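Local coordinates for putative uncharacterized protein (Helicobacter pylori, PDB 3TDG) that probably acts as a thiol-disulfide oxidoreductase of the DsbG type, a thioredoxin-fold reductase that handles disulfide bonds in other proteins, at residues A126-N129 against E130-A133; S190-K193 against A194-Q198; I197-E200 against M201-R205; E219-S223 against T224-I228. All blocks are in the same frame, centred on the assembly; numbering follows the deposited sequence.

In the fold
Contact 1 comes first along the chain: at 126-133 the long helix 98-129 ends and the chain turns toward strand 137-139, one edge of the mixed sheet. Contacts 2 and 3 follow on one helix, 188-206, sharing Ile197 and Gln198, with centres about 10 Å apart. Contact 4 lies further on, where helix 211-222 gives way to the loop leading to helix 235-249. None of the four closes a long loop, since each joins segments that follow one another without a gap. Contact 4 is tied back to contact 2 through Lys193 and Leu196, and to contact 3 through the salt bridge Glu200-Lys220, so helices 188-206 and 211-222 are fastened side by side.

Contact 1: residues A126-N129 against E130-A133; sequences AIFN and EIPA
Glu130 N faces two carbonyls of the last helical turn. Its hydrogen bond to Ile127 O spans 3.2 Å, and that to Ala126 O is weak, with an N-H...O angle of only 129°. Residues 126-129 keep helical torsions, whereas Ile131 has psi 133° and carries the chain off in an extended direction. Two waters bridge the turn. One donates to both Ile127 O and the carboxylate oxygen Glu130 OE1, so the same carbonyl serves an amide and a water. The other donates to Phe128 O and Ile131 O.

This is the C-terminal end of the long helix 98-129, which in DsbG-type proteins links the N-terminal domain to the thioredoxin-fold domain; the chain goes on from here to edge strand 137-139 of the latter.

Among the side chains, Phe128 and Ile131 lie alongside one another, pointing the same way. Ile131 CD1 comes to 3.7 Å from Phe128 CD1, an oblique approach to the ring. The CG1 branch of Ile131 stands beside its own backbone N (chi1 -67°), which carries CD1 back over the helix end, while CG1 itself lies 3.6 Å from Ile127 O. Glu130 CB sits against Ala126 O at 3.3 Å, and the rest of that chain runs out extended to its water. Phe128 also stacks on the ring of Tyr152, and, past the helix end, Ile131 and Pro132 both rest on Thr244 of helix 235-249.

Contact 2: residues S190-K193 against A194-Q198; sequences SAKK and AALIQ
Ala194 N donates to Ser190 O at 2.7 Å, the shortest of four successive i to i+4 bonds that define this as regular alpha-helix, two turns near the start of helix 188-206 in the thioredoxin-fold domain. The N-H...O angle is 171°. Ala195 N to Ala191 O, Leu196 N to Lys192 O and Ile197 N to Lys193 O continue the ladder.

The polar ends of the side chains find their partners elsewhere: Ser190 OG binds Asp156 OD2, Lys192 NZ reaches Gln231 O, and Lys193 NZ binds Ile221 O, with a weaker bond to Ser223 O. Both buried ammonium groups are thus met by backbone carbonyls, which would be expected to ease the cost of burying their charge.

Packing within the two turns is mostly of carbon against carbonyl oxygen. The methyl of Ala194 lies 3.4 Å from Ser190 O, and that of Ala195 sits equally near Ala191 O. Lys192 and Leu196 run at a slant to each other. With CG anti to the backbone N (chi1 -176°), the lysine chain stands out from the helix and bends at its last torsion, which leaves NZ 4.2 Å from Leu196 CD1.

Contact 3: residues I197-E200 against M201-R205; sequences IQEE and MAKAR. With FMT (formic acid), chain C.
Met201 N, Ala202 N, Lys203 N and Ala204 N donate in turn to Ile197 O, Gln198 O, Glu199 O and Glu200 O. The first of these i to i+4 bonds, Met201 N to Ile197 O, measures 2.8 Å; the one from Lys203 N to Glu199 O stretches to 3.3 Å but stays straight, at 169°.

Charged groups come next. Glu199 and Lys203 run side by side in the same direction, yet Glu199 OE1 stays 4.3 Å from Lys203 NZ, beyond a salt bridge. Glu199 CG, anti to the backbone N (chi1 177°), instead comes to 4.0 Å from that NZ, which passes alongside the methylenes of Glu199. Glu200 is twisted about its CB-CG bond and makes its salt bridge with Lys220 of helix 211-222.

Apolar contact is slight: Ile197 CG2 lies 4.2 Å from Met201 CG, and both side chains also rest on Ile137 of strand 137-139.

At the far end, Arg205 grips a formate, probably from the crystallisation liquor, by two bonds. NE meets O1 and NH2 meets O2, each at 2.9 Å, with the formate carbon in the guanidinium plane at its edge. The formate is also hydrogen-bonded to Lys214 NZ and Glu138 N, and Arg205 NH1 binds Asp134 O. The paired N-H...O bonds form the bidentate, side-on clasp, through NE and NH2, known from arginine-carboxylate pairs, here at the C-terminal end of helix 188-206 beside the edge strand.

Contact 4: residues E219-S223 against T224-I228; sequences EKIYS and TQYDI
Tyr226 lays one face of its ring over Ile221. The CA of Ile221 stands 4.2 Å from the ring centroid and only 18° off the ring normal, the geometry of a CH-pi contact. Farther out on the same residue, CG1 also lies over that face, 4.0 Å from Tyr226 CZ, the two side chains running side by side in one direction. Tyr226 CG is anti to the backbone N (chi1 -173°), which swings the ring back from the loop onto the helix end. Lys220 meets the rim of the ring at an angle, its CG 4.0 Å from Tyr226 CE1, while the carbonyl oxygen Lys220 O approaches Tyr226 CD1 at 3.4 Å.

What turns the tyrosine back is a type I beta turn from Ser223 to Tyr226. Ser223, with psi 130°, is the first residue to leave helical torsions. Tyr226 N closes the turn on Ser223 O at 3.1 Å. Ser223 OG, also anti to its own N, reaches across the turn and accepts from Gln225 N at 3.2 Å, so the serine holds the turn through both its carbonyl and its hydroxyl.

The turn follows the end of helix 211-222 and starts the loop toward helix 235-249. Helix 188-206 flanks it, with Ile221 packed on Ile197 and Ile228 on Leu196. Tyr222 packs against the mixed sheet, its OH bonded to Ser155 OG and its side chain against Met180 and Val182 of strand 177-182.

Contact 1: residues A126-N129 against E130-A133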
loop_
_atom_site.group_PDB
_atom_site.type_symbol
_atom_site.label_atom_id
_atom_site.label_comp_id
_atom_site.label_asym_id
_atom_site.label_seq_id
_atom_site.Cartn_x
_atom_site.Cartn_y
_atom_site.Cartn_z
ATOM N N ALA A 126 12.172 16.458 4.010
ATOM C CA ALA A 126 11.692 16.004 5.314
ATOM C C ALA A 126 12.770 15.250 6.110
ATOM O O ALA A 126 12.880 15.419 7.332
ATOM C CB ALA A 126 10.465 15.156 5.170
ATOM N N ILE A 127 13.551 14.411 5.424
ATOM C CA ILE A 127 14.687 13.751 6.075
ATOM C C ILE A 127 15.634 14.781 6.690
ATOM O O ILE A 127 15.944 14.692 7.871
ATOM C CB ILE A 127 15.441 12.777 5.137
ATOM C CG1 ILE A 127 14.583 11.525 4.921
ATOM C CG2 ILE A 127 16.829 12.406 5.737
ATOM C CD1 ILE A 127 15.014 10.691 3.728
ATOM N N PHE A 128 16.053 15.764 5.905
ATOM C CA PHE A 128 16.981 16.770 6.387
ATOM C C PHE A 128 16.431 17.739 7.440
ATOM O O PHE A 128 17.199 18.255 8.258
ATOM C CB PHE A 128 17.627 17.505 5.221
ATOM C CG PHE A 128 18.517 16.622 4.414
ATOM C CD1 PHE A 128 19.705 16.142 4.959
ATOM C CD2 PHE A 128 18.145 16.210 3.135
ATOM C CE1 PHE A 128 20.530 15.287 4.243
ATOM C CE2 PHE A 128 18.960 15.350 2.406
ATOM C CZ PHE A 128 20.156 14.888 2.961
ATOM N N ASN A 129 15.116 17.971 7.410
ATOM C CA ASN A 129 14.442 18.813 8.403
ATOM C C ASN A 129 14.248 18.101 9.723
ATOM O O ASN A 129 14.064 18.737 10.744
ATOM C CB ASN A 129 13.078 19.296 7.882
ATOM C CG ASN A 129 13.209 20.273 6.736
ATOM O OD1 ASN A 129 14.173 21.049 6.663
ATOM N ND2 ASN A 129 12.248 20.238 5.820
ATOM N N GLU A 130 14.274 16.776 9.692
ATOM C CA GLU A 130 14.083 15.962 10.885
ATOM C C GLU A 130 15.389 15.693 11.675
ATOM O O GLU A 130 15.339 15.187 12.804
ATOM C CB GLU A 130 13.388 14.668 10.468
ATOM C CG GLU A 130 13.432 13.477 11.425
ATOM C CD GLU A 130 12.859 12.209 10.773
ATOM O OE1 GLU A 130 13.499 11.643 9.843
ATOM O OE2 GLU A 130 11.755 11.781 11.177
ATOM N N ILE A 131 16.542 16.024 11.090
ATOM C CA ILE A 131 17.854 15.845 11.768
ATOM C C ILE A 131 17.995 16.883 12.908
ATOM O O ILE A 131 17.728 18.061 12.678
ATOM C CB ILE A 131 19.015 16.001 10.745
ATOM C CG1 ILE A 131 18.998 14.852 9.721
ATOM C CG2 ILE A 131 20.382 16.068 11.420
ATOM C CD1 ILE A 131 19.906 15.117 8.511
ATOM N N PRO A 132 18.423 16.460 14.124
ATOM C CA PRO A 132 18.557 17.459 15.201
ATOM C C PRO A 132 19.320 18.692 14.733
ATOM O O PRO A 132 20.268 18.591 13.930
ATOM C CB PRO A 132 19.318 16.706 16.297
ATOM C CG PRO A 132 18.900 15.284 16.101
ATOM C CD PRO A 132 18.716 15.095 14.608
ATOM N N ALA A 133 18.899 19.850 15.223
ATOM C CA ALA A 133 19.394 21.136 14.726
ATOM C C ALA A 133 20.890 21.381 14.914
ATOM O O ALA A 133 21.505 22.143 14.148
ATOM C CB ALA A 133 18.592 22.261 15.348
HETATM O O HOH W 1 16.196 12.302 9.265
HETATM O O HOH W 2 17.681 19.759 10.855
#

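Contact 2: residues S190-K193 against A194-Q198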
loop_
_atom_site.group_PDB
_atom_site.type_symbol
_atom_site.label_atom_id
_atom_site.label_comp_id
_atom_site.label_asym_id
_atom_site.label_seq_id
_atom_site.Cartn_x
_atom_site.Cartn_y
_atom_site.Cartn_z
ATOM N N SER A 190 32.362 3.680 12.520
ATOM C CA SER A 190 31.664 4.823 11.914
ATOM C C SER A 190 30.897 5.590 13.003
ATOM O O SER A 190 31.100 6.792 13.195
ATOM C CB SER A 190 30.680 4.343 10.834
ATOM O OG SER A 190 31.340 3.708 9.747
ATOM N N ALA A 191 30.052 4.867 13.737
ATOM C CA ALA A 191 29.255 5.450 14.815
ATOM C C ALA A 191 30.144 6.153 15.852
ATOM O O ALA A 191 29.883 7.296 16.260
ATOM C CB ALA A 191 28.372 4.369 15.463
ATOM N N LYS A 192 31.226 5.483 16.235
ATOM C CA LYS A 192 32.167 6.030 17.201
ATOM C C LYS A 192 32.851 7.291 16.695
ATOM O O LYS A 192 32.960 8.280 17.409
ATOM C CB LYS A 192 33.197 4.952 17.557
ATOM C CG LYS A 192 34.181 5.354 18.610
ATOM C CD LYS A 192 34.777 4.110 19.302
ATOM C CE LYS A 192 36.128 4.449 19.940
ATOM N NZ LYS A 192 36.125 5.784 20.649
ATOM N N LYS A 193 33.322 7.268 15.458
ATOM C CA LYS A 193 33.892 8.469 14.878
ATOM C C LYS A 193 32.852 9.581 14.735
ATOM O O LYS A 193 33.133 10.731 15.029
ATOM C CB LYS A 193 34.558 8.149 13.534
ATOM C CG LYS A 193 35.940 7.476 13.689
ATOM C CD LYS A 193 36.773 7.600 12.422
ATOM C CE LYS A 193 38.180 6.935 12.596
ATOM N NZ LYS A 193 39.016 7.158 11.387
ATOM N N ALA A 194 31.652 9.247 14.266
ATOM C CA ALA A 194 30.569 10.252 14.189
ATOM C C ALA A 194 30.308 10.893 15.562
ATOM O O ALA A 194 30.164 12.112 15.660
ATOM C CB ALA A 194 29.275 9.609 13.628
ATOM N N ALA A 195 30.284 10.068 16.618
ATOM C CA ALA A 195 30.122 10.557 18.009
ATOM C C ALA A 195 31.202 11.540 18.441
ATOM O O ALA A 195 30.910 12.588 19.017
ATOM C CB ALA A 195 30.030 9.365 19.009
ATOM N N LEU A 196 32.455 11.202 18.149
ATOM C CA LEU A 196 33.600 12.044 18.478
ATOM C C LEU A 196 33.535 13.344 17.708
ATOM O O LEU A 196 33.874 14.414 18.228
ATOM C CB LEU A 196 34.917 11.301 18.137
ATOM C CG LEU A 196 35.265 10.030 18.940
ATOM C CD1 LEU A 196 36.461 9.233 18.323
ATOM C CD2 LEU A 196 35.560 10.350 20.404
ATOM N N ILE A 197 33.109 13.260 16.449
ATOM C CA ILE A 197 32.906 14.456 15.656
ATOM C C ILE A 197 31.833 15.371 16.288
ATOM O O ILE A 197 32.023 16.587 16.352
ATOM C CB ILE A 197 32.645 14.139 14.132
ATOM C CG1 ILE A 197 33.975 13.829 13.416
ATOM C CG2 ILE A 197 31.997 15.350 13.410
ATOM C CD1 ILE A 197 33.854 12.942 12.172
ATOM N N GLN A 198 30.723 14.796 16.745
ATOM C CA GLN A 198 29.653 15.579 17.400
ATOM C C GLN A 198 30.233 16.260 18.653
ATOM O O GLN A 198 30.006 17.449 18.891
ATOM C CB GLN A 198 28.473 14.678 17.811
ATOM C CG GLN A 198 27.531 14.264 16.671
ATOM C CD GLN A 198 26.954 15.463 15.962
ATOM O OE1 GLN A 198 26.387 16.341 16.594
ATOM N NE2 GLN A 198 27.147 15.537 14.654
#

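Contact 3: residues I197-E200 against M201-R205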
loop_
_atom_site.group_PDB
_atom_site.type_symbol
_atom_site.label_atom_id
_atom_site.label_comp_id
_atom_site.label_asym_id
_atom_site.label_seq_id
_atom_site.Cartn_x
_atom_site.Cartn_y
_atom_site.Cartn_z
ATOM N N ILE A 197 33.109 13.260 16.449
ATOM C CA ILE A 197 32.906 14.456 15.656
ATOM C C ILE A 197 31.833 15.371 16.288
ATOM O O ILE A 197 32.023 16.587 16.352
ATOM C CB ILE A 197 32.645 14.139 14.132
ATOM C CG1 ILE A 197 33.975 13.829 13.416
ATOM C CG2 ILE A 197 31.997 15.350 13.410
ATOM C CD1 ILE A 197 33.854 12.942 12.172
ATOM N N GLN A 198 30.723 14.796 16.745
ATOM C CA GLN A 198 29.653 15.579 17.400
ATOM C C GLN A 198 30.233 16.260 18.653
ATOM O O GLN A 198 30.006 17.449 18.891
ATOM C CB GLN A 198 28.473 14.678 17.811
ATOM C CG GLN A 198 27.531 14.264 16.671
ATOM C CD GLN A 198 26.954 15.463 15.962
ATOM O OE1 GLN A 198 26.387 16.341 16.594
ATOM N NE2 GLN A 198 27.147 15.537 14.654
ATOM N N GLU A 199 30.975 15.492 19.452
ATOM C CA GLU A 199 31.564 16.031 20.694
ATOM C C GLU A 199 32.545 17.140 20.385
ATOM O O GLU A 199 32.499 18.200 20.982
ATOM C CB GLU A 199 32.237 14.914 21.489
ATOM C CG GLU A 199 32.948 15.355 22.777
ATOM C CD GLU A 199 33.453 14.146 23.562
ATOM O OE1 GLU A 199 34.372 13.454 23.075
ATOM O OE2 GLU A 199 32.900 13.858 24.646
ATOM N N GLU A 200 33.412 16.901 19.407
ATOM C CA GLU A 200 34.435 17.864 19.068
ATOM C C GLU A 200 33.855 19.135 18.425
ATOM O O GLU A 200 34.367 20.235 18.670
ATOM C CB GLU A 200 35.503 17.179 18.196
ATOM C CG GLU A 200 36.644 18.064 17.771
ATOM C CD GLU A 200 37.982 17.689 18.411
ATOM O OE1 GLU A 200 38.531 16.606 18.071
ATOM O OE2 GLU A 200 38.479 18.489 19.247
ATOM N N MET A 201 32.788 18.998 17.621
ATOM C CA MET A 201 32.112 20.172 17.040
ATOM C C MET A 201 31.415 21.051 18.093
ATOM O O MET A 201 31.438 22.265 17.980
ATOM C CB MET A 201 31.091 19.771 15.955
ATOM C CG MET A 201 31.732 19.398 14.603
ATOM S SD MET A 201 32.840 20.680 13.929
ATOM C CE MET A 201 33.858 19.640 12.883
ATOM N N ALA A 202 30.780 20.422 19.082
ATOM C CA ALA A 202 30.206 21.145 20.237
ATOM C C ALA A 202 31.253 22.031 20.930
ATOM O O ALA A 202 31.013 23.229 21.135
ATOM C CB ALA A 202 29.554 20.158 21.238
ATOM N N LYS A 203 32.419 21.460 21.244
ATOM C CA LYS A 203 33.545 22.225 21.847
ATOM C C LYS A 203 34.029 23.323 20.921
ATOM O O LYS A 203 34.229 24.450 21.351
ATOM C CB LYS A 203 34.707 21.299 22.243
ATOM C CG LYS A 203 34.322 20.305 23.336
ATOM C CD LYS A 203 35.462 19.351 23.684
ATOM C CE LYS A 203 35.000 18.374 24.765
ATOM N NZ LYS A 203 35.830 17.133 24.817
ATOM N N ALA A 204 34.188 22.996 19.635
ATOM C CA ALA A 204 34.622 23.979 18.641
ATOM C C ALA A 204 33.673 25.163 18.524
ATOM O O ALA A 204 34.118 26.312 18.453
ATOM C CB ALA A 204 34.833 23.321 17.284
ATOM N N ARG A 205 32.368 24.893 18.488
ATOM C CA ARG A 205 31.379 25.987 18.438
ATOM C C ARG A 205 31.460 26.845 19.715
ATOM O O ARG A 205 31.519 28.070 19.633
ATOM C CB ARG A 205 29.952 25.455 18.279
ATOM C CG ARG A 205 29.611 24.894 16.905
ATOM C CD ARG A 205 28.403 23.968 17.035
ATOM N NE ARG A 205 28.053 23.328 15.772
ATOM C CZ ARG A 205 27.185 22.336 15.647
ATOM N NH1 ARG A 205 26.571 21.830 16.713
ATOM N NH2 ARG A 205 26.951 21.821 14.447
HETATM C C FMT C . 28.786 24.452 12.486
HETATM O O1 FMT C . 29.370 24.715 13.552
HETATM O O2 FMT C . 27.867 23.632 12.372
#

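Contact 4: residues E219-S223 against T224-I228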
loop_
_atom_site.group_PDB
_atom_site.type_symbol
_atom_site.label_atom_id
_atom_site.label_comp_id
_atom_site.label_asym_id
_atom_site.label_seq_id
_atom_site.Cartn_x
_atom_site.Cartn_y
_atom_site.Cartn_z
ATOM N N GLU A 219 39.105 16.279 8.960
ATOM C CA GLU A 219 40.279 15.618 8.368
ATOM C C GLU A 219 41.028 14.793 9.397
ATOM O O GLU A 219 41.362 13.628 9.152
ATOM C CB GLU A 219 41.191 16.656 7.703
ATOM C CG GLU A 219 40.497 17.369 6.554
ATOM C CD GLU A 219 41.336 18.472 5.921
ATOM O OE1 GLU A 219 42.268 18.988 6.576
ATOM O OE2 GLU A 219 41.044 18.836 4.761
ATOM N N LYS A 220 41.241 15.369 10.578
ATOM C CA LYS A 220 41.904 14.639 11.661
ATOM C C LYS A 220 41.176 13.304 11.903
ATOM O O LYS A 220 41.810 12.236 11.897
ATOM C CB LYS A 220 41.981 15.499 12.945
ATOM C CG LYS A 220 42.615 14.789 14.170
ATOM C CD LYS A 220 42.608 15.665 15.445
ATOM C CE LYS A 220 41.250 15.619 16.168
ATOM N NZ LYS A 220 41.168 16.586 17.315
ATOM N N ILE A 221 39.853 13.348 12.080
ATOM C CA ILE A 221 39.104 12.140 12.483
ATOM C C ILE A 221 38.796 11.188 11.312
ATOM O O ILE A 221 38.750 9.961 11.499
ATOM C CB ILE A 221 37.815 12.496 13.322
ATOM C CG1 ILE A 221 38.220 13.136 14.657
ATOM C CG2 ILE A 221 36.949 11.257 13.568
ATOM C CD1 ILE A 221 37.106 13.870 15.392
ATOM N N TYR A 222 38.612 11.749 10.114
ATOM C CA TYR A 222 38.380 10.947 8.912
ATOM C C TYR A 222 39.635 10.150 8.490
ATOM O O TYR A 222 39.530 9.093 7.863
ATOM C CB TYR A 222 37.897 11.823 7.753
ATOM C CG TYR A 222 36.384 11.930 7.617
ATOM C CD1 TYR A 222 35.744 11.473 6.469
ATOM C CD2 TYR A 222 35.596 12.490 8.637
ATOM C CE1 TYR A 222 34.360 11.567 6.316
ATOM C CE2 TYR A 222 34.190 12.587 8.497
ATOM C CZ TYR A 222 33.595 12.120 7.324
ATOM O OH TYR A 222 32.242 12.178 7.157
ATOM N N SER A 223 40.809 10.662 8.853
ATOM C CA SER A 223 42.071 10.001 8.530
ATOM C C SER A 223 42.014 8.529 8.900
ATOM O O SER A 223 41.632 8.165 10.007
ATOM C CB SER A 223 43.245 10.682 9.252
ATOM O OG SER A 223 44.427 9.937 9.063
ATOM N N THR A 224 42.397 7.689 7.954
ATOM C CA THR A 224 42.519 6.255 8.180
ATOM C C THR A 224 43.473 5.892 9.324
ATOM O O THR A 224 43.306 4.857 9.966
ATOM C CB THR A 224 42.969 5.557 6.869
ATOM O OG1 THR A 224 42.049 5.887 5.817
ATOM C CG2 THR A 224 42.999 4.060 7.026
ATOM N N GLN A 225 44.453 6.748 9.594
ATOM C CA GLN A 225 45.425 6.489 10.669
ATOM C C GLN A 225 44.947 6.959 12.041
ATOM O O GLN A 225 45.596 6.667 13.053
ATOM C CB GLN A 225 46.787 7.106 10.335
ATOM C CG GLN A 225 47.481 6.444 9.139
ATOM C CD GLN A 225 46.819 6.785 7.804
ATOM O OE1 GLN A 225 46.456 7.937 7.554
ATOM N NE2 GLN A 225 46.660 5.785 6.947
ATOM N N TYR A 226 43.816 7.675 12.080
ATOM C CA TYR A 226 43.246 8.124 13.350
ATOM C C TYR A 226 42.886 6.937 14.243
ATOM O O TYR A 226 41.983 6.149 13.936
ATOM C CB TYR A 226 42.026 9.034 13.144
ATOM C CG TYR A 226 41.522 9.659 14.429
ATOM C CD1 TYR A 226 42.104 10.820 14.935
ATOM C CD2 TYR A 226 40.473 9.077 15.146
ATOM C CE1 TYR A 226 41.656 11.396 16.122
ATOM C CE2 TYR A 226 40.016 9.645 16.336
ATOM C CZ TYR A 226 40.609 10.804 16.809
ATOM O OH TYR A 226 40.166 11.371 17.978
ATOM N N ASP A 227 43.605 6.826 15.350
ATOM C CA ASP A 227 43.456 5.717 16.275
ATOM C C ASP A 227 42.151 5.829 17.050
ATOM O O ASP A 227 42.078 6.436 18.123
ATOM C CB ASP A 227 44.652 5.657 17.234
ATOM C CG ASP A 227 44.812 4.286 17.882
ATOM O OD1 ASP A 227 43.841 3.481 17.847
ATOM O OD2 ASP A 227 45.915 4.011 18.420
ATOM N N ILE A 228 41.124 5.212 16.489
ATOM C CA ILE A 228 39.785 5.310 17.020
ATOM C C ILE A 228 39.634 4.667 18.419
ATOM O O ILE A 228 38.983 5.231 19.297
ATOM C CB ILE A 228 38.744 4.800 15.961
ATOM C CG1 ILE A 228 37.312 4.973 16.466
ATOM C CG2 ILE A 228 39.082 3.379 15.458
ATOM C CD1 ILE A 228 36.994 6.413 16.818
#